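Local atomic coordinates of transcriptional regulator, ROK family (Vibrio cholerae O1 biovar eltor, PDB entry 1Z05), a protein that probably binds DNA as a zinc-containing transcriptional regulator of the ROK family, a homologue of E. coli Mlc likely to act in carbohydrate metabolism. Residues Ser231-Ile242 / Pro358-Ile367; His244-Leu252 / Gly262-Ile270. All coordinates share one frame; numbering follows the deposited sequence. Where two conformers were deposited one is given.

How the contacts relate
Both contacts reach the same mixed five-stranded sheet of the ASKHA (actin-like ATPase) fold of the ROK family, and their centres lie about 12 Å apart. In contact 1 strand 237-242 pairs in parallel with strand 360-364; in contact 2 the next strand, 246-252, receives the loop 262-270, which carries zinc ligand H269. Strands 237-242 and 246-252 are antiparallel neighbours, and the backbones of S241 and G247 and of S237 and V251 probably hydrogen-bond between them. Along the chain contact 2 is nested inside the long excursion that contact 1 closes. Residues of both contacts also touch the second subunit, so this side of the domain lies near the dimer interface.

Contact 1: residues Ser231-Ile242 / Pro358-Ile367; sequences SQDVDNSVLISI and PEKILIGGVI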
loop_
_atom_site.group_PDB
_atom_site.type_symbol
_atom_site.label_atom_id
_atom_site.label_comp_id
_atom_site.label_asym_id
_atom_site.label_seq_id
_atom_site.Cartn_x
_atom_site.Cartn_y
_atom_site.Cartn_z
ATOM N N SER A 231 -5.054 -15.474 -8.648
ATOM C CA SER A 231 -5.660 -14.208 -8.264
ATOM C C SER A 231 -5.749 -13.249 -9.453
ATOM O O SER A 231 -5.824 -12.039 -9.276
ATOM C CB SER A 231 -4.935 -13.573 -7.067
ATOM O OG SER A 231 -3.644 -13.105 -7.415
ATOM N N GLN A 232 -5.764 -13.803 -10.661
ATOM C CA GLN A 232 -5.923 -13.000 -11.883
ATOM C C GLN A 232 -7.238 -12.219 -11.963
ATOM O O GLN A 232 -7.299 -11.180 -12.622
ATOM C CB GLN A 232 -5.839 -13.879 -13.133
ATOM C CG GLN A 232 -4.494 -14.521 -13.384
ATOM C CD GLN A 232 -4.513 -15.377 -14.630
ATOM O OE1 GLN A 232 -4.559 -14.862 -15.743
ATOM N NE2 GLN A 232 -4.475 -16.688 -14.450
ATOM N N ASP A 233 -8.255 -12.733 -11.271
ATOM C CA ASP A 233 -9.637 -12.229 -11.326
ATOM C C ASP A 233 -9.973 -11.067 -10.379
ATOM O O ASP A 233 -11.101 -10.559 -10.401
ATOM C CB ASP A 233 -10.624 -13.385 -11.089
ATOM C CG ASP A 233 -10.466 -14.038 -9.710
ATOM O OD1 ASP A 233 -9.351 -14.022 -9.139
ATOM O OD2 ASP A 233 -11.470 -14.586 -9.201
ATOM N N VAL A 234 -9.016 -10.672 -9.536
ATOM C CA VAL A 234 -9.199 -9.538 -8.602
ATOM C C VAL A 234 -7.991 -8.604 -8.563
ATOM O O VAL A 234 -6.867 -9.026 -8.817
ATOM C CB VAL A 234 -9.532 -10.006 -7.144
ATOM C CG1 VAL A 234 -10.835 -10.828 -7.096
ATOM C CG2 VAL A 234 -8.380 -10.787 -6.528
ATOM N N ASP A 235 -8.225 -7.339 -8.231
ATOM C CA ASP A 235 -7.133 -6.371 -8.097
ATOM C C ASP A 235 -6.682 -6.167 -6.648
ATOM O O ASP A 235 -5.726 -5.434 -6.390
ATOM C CB ASP A 235 -7.507 -5.031 -8.745
ATOM C CG ASP A 235 -7.343 -5.045 -10.263
ATOM O OD1 ASP A 235 -6.237 -5.383 -10.760
ATOM O OD2 ASP A 235 -8.325 -4.713 -10.961
ATOM N N ASN A 236 -7.381 -6.817 -5.720
ATOM C CA ASN A 236 -7.095 -6.733 -4.288
ATOM C C ASN A 236 -7.107 -8.123 -3.667
ATOM O O ASN A 236 -8.159 -8.723 -3.508
ATOM C CB ASN A 236 -8.114 -5.830 -3.582
ATOM C CG ASN A 236 -8.116 -4.422 -4.134
ATOM O OD1 ASN A 236 -9.068 -3.997 -4.796
ATOM N ND2 ASN A 236 -7.036 -3.695 -3.890
ATOM N N SER A 237 -5.926 -8.644 -3.358
ATOM C CA SER A 237 -5.806 -9.992 -2.826
ATOM C C SER A 237 -4.639 -10.101 -1.853
ATOM O O SER A 237 -3.764 -9.216 -1.794
ATOM C CB SER A 237 -5.611 -11.000 -3.969
ATOM O OG SER A 237 -4.398 -10.736 -4.659
ATOM N N VAL A 238 -4.618 -11.204 -1.106
ATOM C CA VAL A 238 -3.520 -11.485 -0.204
ATOM C C VAL A 238 -3.091 -12.931 -0.412
ATOM O O VAL A 238 -3.925 -13.837 -0.424
ATOM C CB VAL A 238 -3.908 -11.245 1.275
ATOM C CG1 VAL A 238 -2.706 -11.499 2.194
ATOM C CG2 VAL A 238 -4.410 -9.812 1.477
ATOM N N LEU A 239 -1.791 -13.125 -0.609
ATOM C CA LEU A 239 -1.191 -14.452 -0.634
ATOM C C LEU A 239 -0.536 -14.702 0.716
ATOM O O LEU A 239 0.311 -13.920 1.153
ATOM C CB LEU A 239 -0.158 -14.565 -1.767
ATOM C CG LEU A 239 0.760 -15.803 -1.746
ATOM C CD1 LEU A 239 0.011 -17.077 -2.098
ATOM C CD2 LEU A 239 1.943 -15.610 -2.675
ATOM N N ILE A 240 -0.936 -15.784 1.380
ATOM C CA ILE A 240 -0.304 -16.173 2.633
ATOM C C ILE A 240 0.693 -17.298 2.405
ATOM O O ILE A 240 0.328 -18.416 2.007
ATOM C CB ILE A 240 -1.328 -16.545 3.751
ATOM C CG1 ILE A 240 -2.390 -15.439 3.910
ATOM C CG2 ILE A 240 -0.590 -16.861 5.065
ATOM C CD1 ILE A 240 -1.855 -14.107 4.468
ATOM N N SER A 241 1.960 -16.971 2.638
ATOM C CA SER A 241 3.054 -17.909 2.481
ATOM C C SER A 241 3.388 -18.524 3.831
ATOM O O SER A 241 3.759 -17.822 4.768
ATOM C CB SER A 241 4.278 -17.221 1.871
ATOM O OG SER A 241 5.408 -18.084 1.865
ATOM N N ILE A 242 3.238 -19.843 3.907
ATOM C CA ILE A 242 3.520 -20.609 5.106
ATOM C C ILE A 242 4.675 -21.560 4.796
ATOM O O ILE A 242 4.511 -22.526 4.043
ATOM C CB ILE A 242 2.264 -21.410 5.567
ATOM C CG1 ILE A 242 1.049 -20.486 5.651
ATOM C CG2 ILE A 242 2.524 -22.128 6.904
ATOM C CD1 ILE A 242 -0.278 -21.155 5.273
ATOM N N PRO A 358 -9.433 -7.305 1.526
ATOM C CA PRO A 358 -9.112 -7.946 0.247
ATOM C C PRO A 358 -10.319 -8.652 -0.370
ATOM O O PRO A 358 -11.281 -8.971 0.341
ATOM C CB PRO A 358 -8.042 -8.977 0.627
ATOM C CG PRO A 358 -8.344 -9.317 2.035
ATOM C CD PRO A 358 -8.877 -8.059 2.666
ATOM N N GLU A 359 -10.262 -8.888 -1.680
ATOM C CA GLU A 359 -11.331 -9.597 -2.390
ATOM C C GLU A 359 -11.038 -11.092 -2.506
ATOM O O GLU A 359 -11.899 -11.862 -2.926
ATOM C CB GLU A 359 -11.550 -9.013 -3.786
ATOM C CG GLU A 359 -11.857 -7.523 -3.820
ATOM C CD GLU A 359 -11.807 -6.963 -5.224
ATOM O OE1 GLU A 359 -10.775 -6.359 -5.599
ATOM O OE2 GLU A 359 -12.801 -7.147 -5.962
ATOM N N LYS A 360 -9.828 -11.502 -2.131
ATOM C CA LYS A 360 -9.444 -12.911 -2.235
ATOM C C LYS A 360 -8.242 -13.252 -1.371
ATOM O O LYS A 360 -7.314 -12.450 -1.238
ATOM C CB LYS A 360 -9.155 -13.272 -3.700
ATOM C CG LYS A 360 -9.393 -14.727 -4.045
ATOM C CD LYS A 360 -9.319 -14.910 -5.545
ATOM C CE LYS A 360 -9.580 -16.341 -5.940
ATOM N NZ LYS A 360 -9.368 -16.507 -7.397
ATOM N N ILE A 361 -8.268 -14.452 -0.789
ATOM C CA ILE A 361 -7.162 -14.959 0.020
ATOM C C ILE A 361 -6.601 -16.213 -0.633
ATOM O O ILE A 361 -7.346 -17.161 -0.892
ATOM C CB ILE A 361 -7.593 -15.311 1.483
ATOM C CG1 ILE A 361 -8.304 -14.134 2.163
ATOM C CG2 ILE A 361 -6.382 -15.805 2.304
ATOM C CD1 ILE A 361 -7.485 -12.858 2.263
ATOM N N LEU A 362 -5.295 -16.216 -0.893
ATOM C CA LEU A 362 -4.625 -17.428 -1.371
ATOM C C LEU A 362 -3.674 -17.961 -0.314
ATOM O O LEU A 362 -3.002 -17.193 0.377
ATOM C CB LEU A 362 -3.835 -17.185 -2.662
ATOM C CG LEU A 362 -4.415 -16.447 -3.869
ATOM C CD1 LEU A 362 -3.512 -16.653 -5.074
ATOM C CD2 LEU A 362 -5.803 -16.903 -4.198
ATOM N N ILE A 363 -3.614 -19.285 -0.225
ATOM C CA ILE A 363 -2.727 -19.981 0.691
ATOM C C ILE A 363 -1.665 -20.733 -0.119
ATOM O O ILE A 363 -1.984 -21.473 -1.045
ATOM C CB ILE A 363 -3.533 -20.966 1.598
ATOM C CG1 ILE A 363 -4.679 -20.224 2.328
ATOM C CG2 ILE A 363 -2.616 -21.687 2.576
ATOM C CD1 ILE A 363 -4.205 -19.198 3.391
ATOM N N GLY A 364 -0.406 -20.520 0.222
ATOM C CA GLY A 364 0.686 -21.215 -0.437
ATOM C C GLY A 364 1.598 -21.917 0.548
ATOM O O GLY A 364 1.909 -21.380 1.620
ATOM N N GLY A 365 2.048 -23.108 0.171
ATOM C CA GLY A 365 2.977 -23.879 0.994
ATOM C C GLY A 365 2.624 -25.351 0.989
ATOM O O GLY A 365 1.539 -25.729 0.539
ATOM N N VAL A 366 3.538 -26.180 1.493
ATOM C CA VAL A 366 3.340 -27.630 1.522
ATOM C C VAL A 366 2.098 -28.013 2.339
ATOM O O VAL A 366 1.464 -29.041 2.087
ATOM C CB VAL A 366 4.609 -28.411 2.006
ATOM C CG1 VAL A 366 5.799 -28.131 1.091
ATOM C CG2 VAL A 366 4.964 -28.068 3.438
ATOM N N ILE A 367 1.747 -27.151 3.293
ATOM C CA ILE A 367 0.558 -27.323 4.134
ATOM C C ILE A 367 -0.755 -27.463 3.342
ATOM O O ILE A 367 -1.774 -27.919 3.881
ATOM C CB ILE A 367 0.451 -26.166 5.169
ATOM C CG1 ILE A 367 -0.215 -26.652 6.454
ATOM C CG2 ILE A 367 -0.239 -24.924 4.559
ATOM C CD1 ILE A 367 0.679 -27.549 7.293
HETATM O O HOH W 1 -11.310 -6.656 -8.410
HETATM O O HOH W 2 3.557 -24.947 4.424
HETATM O O HOH W 3 5.793 -24.635 2.691
#
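A salt bridge between K360 and D233 ties the turn 231-234 to strand 360-364, which runs parallel to strand 237-242 as its neighbour in the mixed five-stranded sheet of the ASKHA (actin-like ATPase) fold. The lysine chain is fully extended; in one of the two conformers of D233 the side chains meet at about a right angle, with NZ of K360 3.0 Å from D233 OD1 on its syn side. The same NZ also hydrogen-bonds to the carbonyl of H230, just before the turn. Nearer the backbone, V234 CG2 packs on K360 CB, while its CG1 passes E359 CB with the two side chains running in opposite directions.

Further along, alternate residues pack on the two faces of the sheet. On one, L239 CD1 lies 3.9 Å from L362 CB, and L362 CD1 reaches back to S231 CB. The other face carries V238, I240, I361 and I363. With I363 CG1 beside its backbone N (chi1 -54°), CD1 comes to I240 CB at 3.9 Å. The backbone bonds are short and straight in the middle, I240 N to L362 O being 2.7 Å.

Beyond the paired region, I242 O accepts bonds from two waters, which in turn take the N-H groups of V366 and I367, and I242 CD1 touches two methyls, I363 CG2 at 3.6 Å and I367 CG2 at 3.8 Å.

Contact 2: residues His244-Leu252 / Gly262-Ile270; sequences HGLGAGIVL and GNIGELGHI. With ZN (zinc ion), chain B; SO4 (sulfate ion), chain D; SO4 (sulfate ion), chain C.
The loop that carries H269 of the zinc site lies along strand 246-252 of the sheet, where L246 and A248 meet L267 and G265. A single bridge pairs G247 with E266: A248 N donates to G265 O at 2.8 Å, from 42° above the carbonyl plane, and L267 N donates to L246 O at 3.1 Å. L246 O also accepts a hydrogen bond from a water, which accepts from G268 N and, in the conformer of E266 given, donates to its OE1 as well, so this buried carbonyl has both a direct and a water-mediated partner in the loop.

L267 carries the apolar part. Its CG stands anti to the carbonyl carbon (chi1 -54°), and from there CD1 lies beside the strand backbone, 4.1 Å from A248 CB, while CB faces L246 CB. Beyond A248, I250 CD1 touches G265 CA at 3.8 Å. The same G265 CA makes a CA-H...O contact of 3.4 Å with A248 O. L267 also packs on V352 of helix 332-356 and on L355 of the second subunit.

In one of its two conformers E266 forms a salt bridge through OE2 with R219 NH1, and R219 NH2 bonds to A248 O. H269 ND1 binds the zinc ion at 2.1 Å, with C279, C281 and C286 completing the site. Two backbone bonds, and in that conformer the charge pair with R219, which itself grips A248 O, thus tie residues 265-267 to the strand, two residues before the zinc ligand.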
loop_
_atom_site.group_PDB
_atom_site.type_symbol
_atom_site.label_atom_id
_atom_site.label_comp_id
_atom_site.label_asym_id
_atom_site.label_seq_id
_atom_site.Cartn_x
_atom_site.Cartn_y
_atom_site.Cartn_z
ATOM N N HIS A 244 9.196 -21.564 6.256
ATOM C CA HIS A 244 10.082 -21.266 7.388
ATOM C C HIS A 244 9.529 -20.107 8.212
ATOM O O HIS A 244 9.548 -20.136 9.446
ATOM C CB HIS A 244 11.489 -20.912 6.906
ATOM C CG HIS A 244 12.159 -22.004 6.131
ATOM N ND1 HIS A 244 12.774 -23.078 6.738
ATOM C CD2 HIS A 244 12.322 -22.180 4.799
ATOM C CE1 HIS A 244 13.284 -23.871 5.812
ATOM N NE2 HIS A 244 13.023 -23.348 4.627
ATOM N N GLY A 245 9.043 -19.087 7.510
ATOM C CA GLY A 245 8.364 -17.964 8.122
ATOM C C GLY A 245 6.957 -17.814 7.581
ATOM O O GLY A 245 6.501 -18.618 6.760
ATOM N N LEU A 246 6.263 -16.790 8.071
ATOM C CA LEU A 246 4.912 -16.502 7.640
ATOM C C LEU A 246 4.878 -15.091 7.115
ATOM O O LEU A 246 5.305 -14.156 7.794
ATOM C CB LEU A 246 3.911 -16.692 8.789
ATOM C CG LEU A 246 4.135 -18.078 9.404
ATOM C CD1 LEU A 246 4.736 -17.987 10.816
ATOM C CD2 LEU A 246 2.879 -18.874 9.383
ATOM N N GLY A 247 4.383 -14.956 5.893
ATOM C CA GLY A 247 4.388 -13.682 5.199
ATOM C C GLY A 247 3.154 -13.536 4.350
ATOM O O GLY A 247 2.624 -14.521 3.826
ATOM N N ALA A 248 2.680 -12.303 4.242
ATOM C CA ALA A 248 1.587 -11.993 3.353
ATOM C C ALA A 248 2.142 -11.145 2.212
ATOM O O ALA A 248 2.864 -10.173 2.445
ATOM C CB ALA A 248 0.502 -11.245 4.087
ATOM N N GLY A 249 1.811 -11.538 0.987
ATOM C CA GLY A 249 2.094 -10.738 -0.189
ATOM C C GLY A 249 0.783 -10.066 -0.532
ATOM O O GLY A 249 -0.180 -10.727 -0.910
ATOM N N ILE A 250 0.749 -8.748 -0.385
ATOM C CA ILE A 250 -0.496 -7.991 -0.483
ATOM C C ILE A 250 -0.562 -7.282 -1.831
ATOM O O ILE A 250 0.323 -6.484 -2.173
ATOM C CB ILE A 250 -0.614 -6.981 0.685
ATOM C CG1 ILE A 250 -0.635 -7.738 2.027
ATOM C CG2 ILE A 250 -1.865 -6.105 0.539
ATOM C CD1 ILE A 250 -0.003 -6.978 3.175
ATOM N N VAL A 251 -1.608 -7.593 -2.588
ATOM C CA VAL A 251 -1.873 -6.910 -3.845
ATOM C C VAL A 251 -2.997 -5.897 -3.614
ATOM O O VAL A 251 -4.104 -6.252 -3.186
ATOM C CB VAL A 251 -2.192 -7.902 -5.012
ATOM C CG1 VAL A 251 -2.490 -7.161 -6.323
ATOM C CG2 VAL A 251 -1.040 -8.870 -5.218
ATOM N N LEU A 252 -2.689 -4.632 -3.878
ATOM C CA LEU A 252 -3.649 -3.544 -3.769
ATOM C C LEU A 252 -3.678 -2.776 -5.088
ATOM O O LEU A 252 -2.637 -2.340 -5.581
ATOM C CB LEU A 252 -3.289 -2.623 -2.594
ATOM C CG LEU A 252 -4.183 -1.429 -2.224
ATOM C CD1 LEU A 252 -5.488 -1.862 -1.567
ATOM C CD2 LEU A 252 -3.424 -0.490 -1.312
ATOM N N GLY A 262 11.139 -4.654 1.068
ATOM C CA GLY A 262 10.449 -5.821 0.519
ATOM C C GLY A 262 9.793 -6.693 1.574
ATOM O O GLY A 262 9.677 -7.907 1.396
ATOM N N ASN A 263 9.371 -6.064 2.673
ATOM C CA ASN A 263 8.884 -6.771 3.850
ATOM C C ASN A 263 7.470 -6.362 4.285
ATOM O O ASN A 263 7.029 -6.719 5.390
ATOM C CB ASN A 263 9.865 -6.570 5.014
ATOM C CG ASN A 263 10.015 -5.104 5.416
ATOM O OD1 ASN A 263 9.520 -4.199 4.735
ATOM N ND2 ASN A 263 10.716 -4.869 6.517
ATOM N N ILE A 264 6.759 -5.622 3.433
ATOM C CA ILE A 264 5.372 -5.272 3.758
ATOM C C ILE A 264 4.547 -6.553 3.795
ATOM O O ILE A 264 4.495 -7.303 2.820
ATOM C CB ILE A 264 4.743 -4.230 2.778
ATOM C CG1 ILE A 264 5.571 -2.938 2.722
ATOM C CG2 ILE A 264 3.290 -3.927 3.154
ATOM C CD1 ILE A 264 5.667 -2.184 4.028
ATOM N N GLY A 265 3.914 -6.808 4.931
ATOM C CA GLY A 265 3.103 -8.010 5.062
ATOM C C GLY A 265 3.723 -9.122 5.888
ATOM O O GLY A 265 3.153 -10.205 5.983
ATOM N N GLU A 266 4.888 -8.870 6.481
ATOM C CA GLU A 266 5.519 -9.880 7.331
ATOM C C GLU A 266 4.678 -10.152 8.582
ATOM O O GLU A 266 4.367 -9.234 9.345
ATOM C CB GLU A 266 6.949 -9.488 7.698
ATOM C CG GLU A 266 7.951 -9.713 6.571
ATOM C CD GLU A 266 7.898 -11.130 6.009
ATOM O OE1 GLU A 266 8.097 -12.095 6.780
ATOM O OE2 GLU A 266 7.651 -11.274 4.797
ATOM N N LEU A 267 4.319 -11.421 8.771
ATOM C CA LEU A 267 3.383 -11.847 9.824
ATOM C C LEU A 267 4.011 -12.508 11.047
ATOM O O LEU A 267 3.360 -12.640 12.084
ATOM C CB LEU A 267 2.341 -12.818 9.241
ATOM C CG LEU A 267 1.552 -12.359 8.023
ATOM C CD1 LEU A 267 0.713 -13.496 7.516
ATOM C CD2 LEU A 267 0.685 -11.176 8.397
ATOM N N GLY A 268 5.259 -12.945 10.923
ATOM C CA GLY A 268 5.855 -13.860 11.904
ATOM C C GLY A 268 6.026 -13.333 13.316
ATOM O O GLY A 268 6.110 -14.118 14.265
ATOM N N HIS A 269 6.099 -12.015 13.463
ATOM C CA HIS A 269 6.301 -11.420 14.783
ATOM C C HIS A 269 5.098 -10.674 15.346
ATOM O O HIS A 269 5.219 -9.921 16.316
ATOM C CB HIS A 269 7.598 -10.625 14.831
ATOM C CG HIS A 269 8.785 -11.443 14.433
ATOM N ND1 HIS A 269 9.421 -12.304 15.305
ATOM C CD2 HIS A 269 9.407 -11.587 13.237
ATOM C CE1 HIS A 269 10.409 -12.913 14.671
ATOM N NE2 HIS A 269 10.421 -12.497 13.417
ATOM N N ILE A 270 3.938 -10.890 14.732
ATOM C CA ILE A 270 2.672 -10.492 15.331
ATOM C C ILE A 270 2.429 -11.393 16.545
ATOM O O ILE A 270 2.471 -12.620 16.435
ATOM C CB ILE A 270 1.493 -10.591 14.320
ATOM C CG1 ILE A 270 1.713 -9.630 13.143
ATOM C CG2 ILE A 270 0.143 -10.317 15.023
ATOM C CD1 ILE A 270 0.798 -9.880 11.930
HETATM ZN ZN ZN B . 9.230 -12.767 17.379
HETATM S S SO4 D . 10.239 -18.502 3.872
HETATM O O1 SO4 D . 9.606 -18.234 2.583
HETATM O O2 SO4 D . 9.214 -18.622 4.900
HETATM O O3 SO4 D . 10.979 -19.756 3.784
HETATM O O4 SO4 D . 11.168 -17.430 4.211
HETATM S S SO4 C . 14.151 -22.939 0.351
HETATM O O1 SO4 C . 13.436 -23.548 -0.764
HETATM O O2 SO4 C . 13.220 -22.470 1.366
HETATM O O3 SO4 C . 15.026 -23.971 0.906
HETATM O O4 SO4 C . 14.931 -21.800 -0.121
HETATM O O HOH W 4 7.832 -12.987 9.291
HETATM O O HOH W 5 3.069 -7.414 0.339
#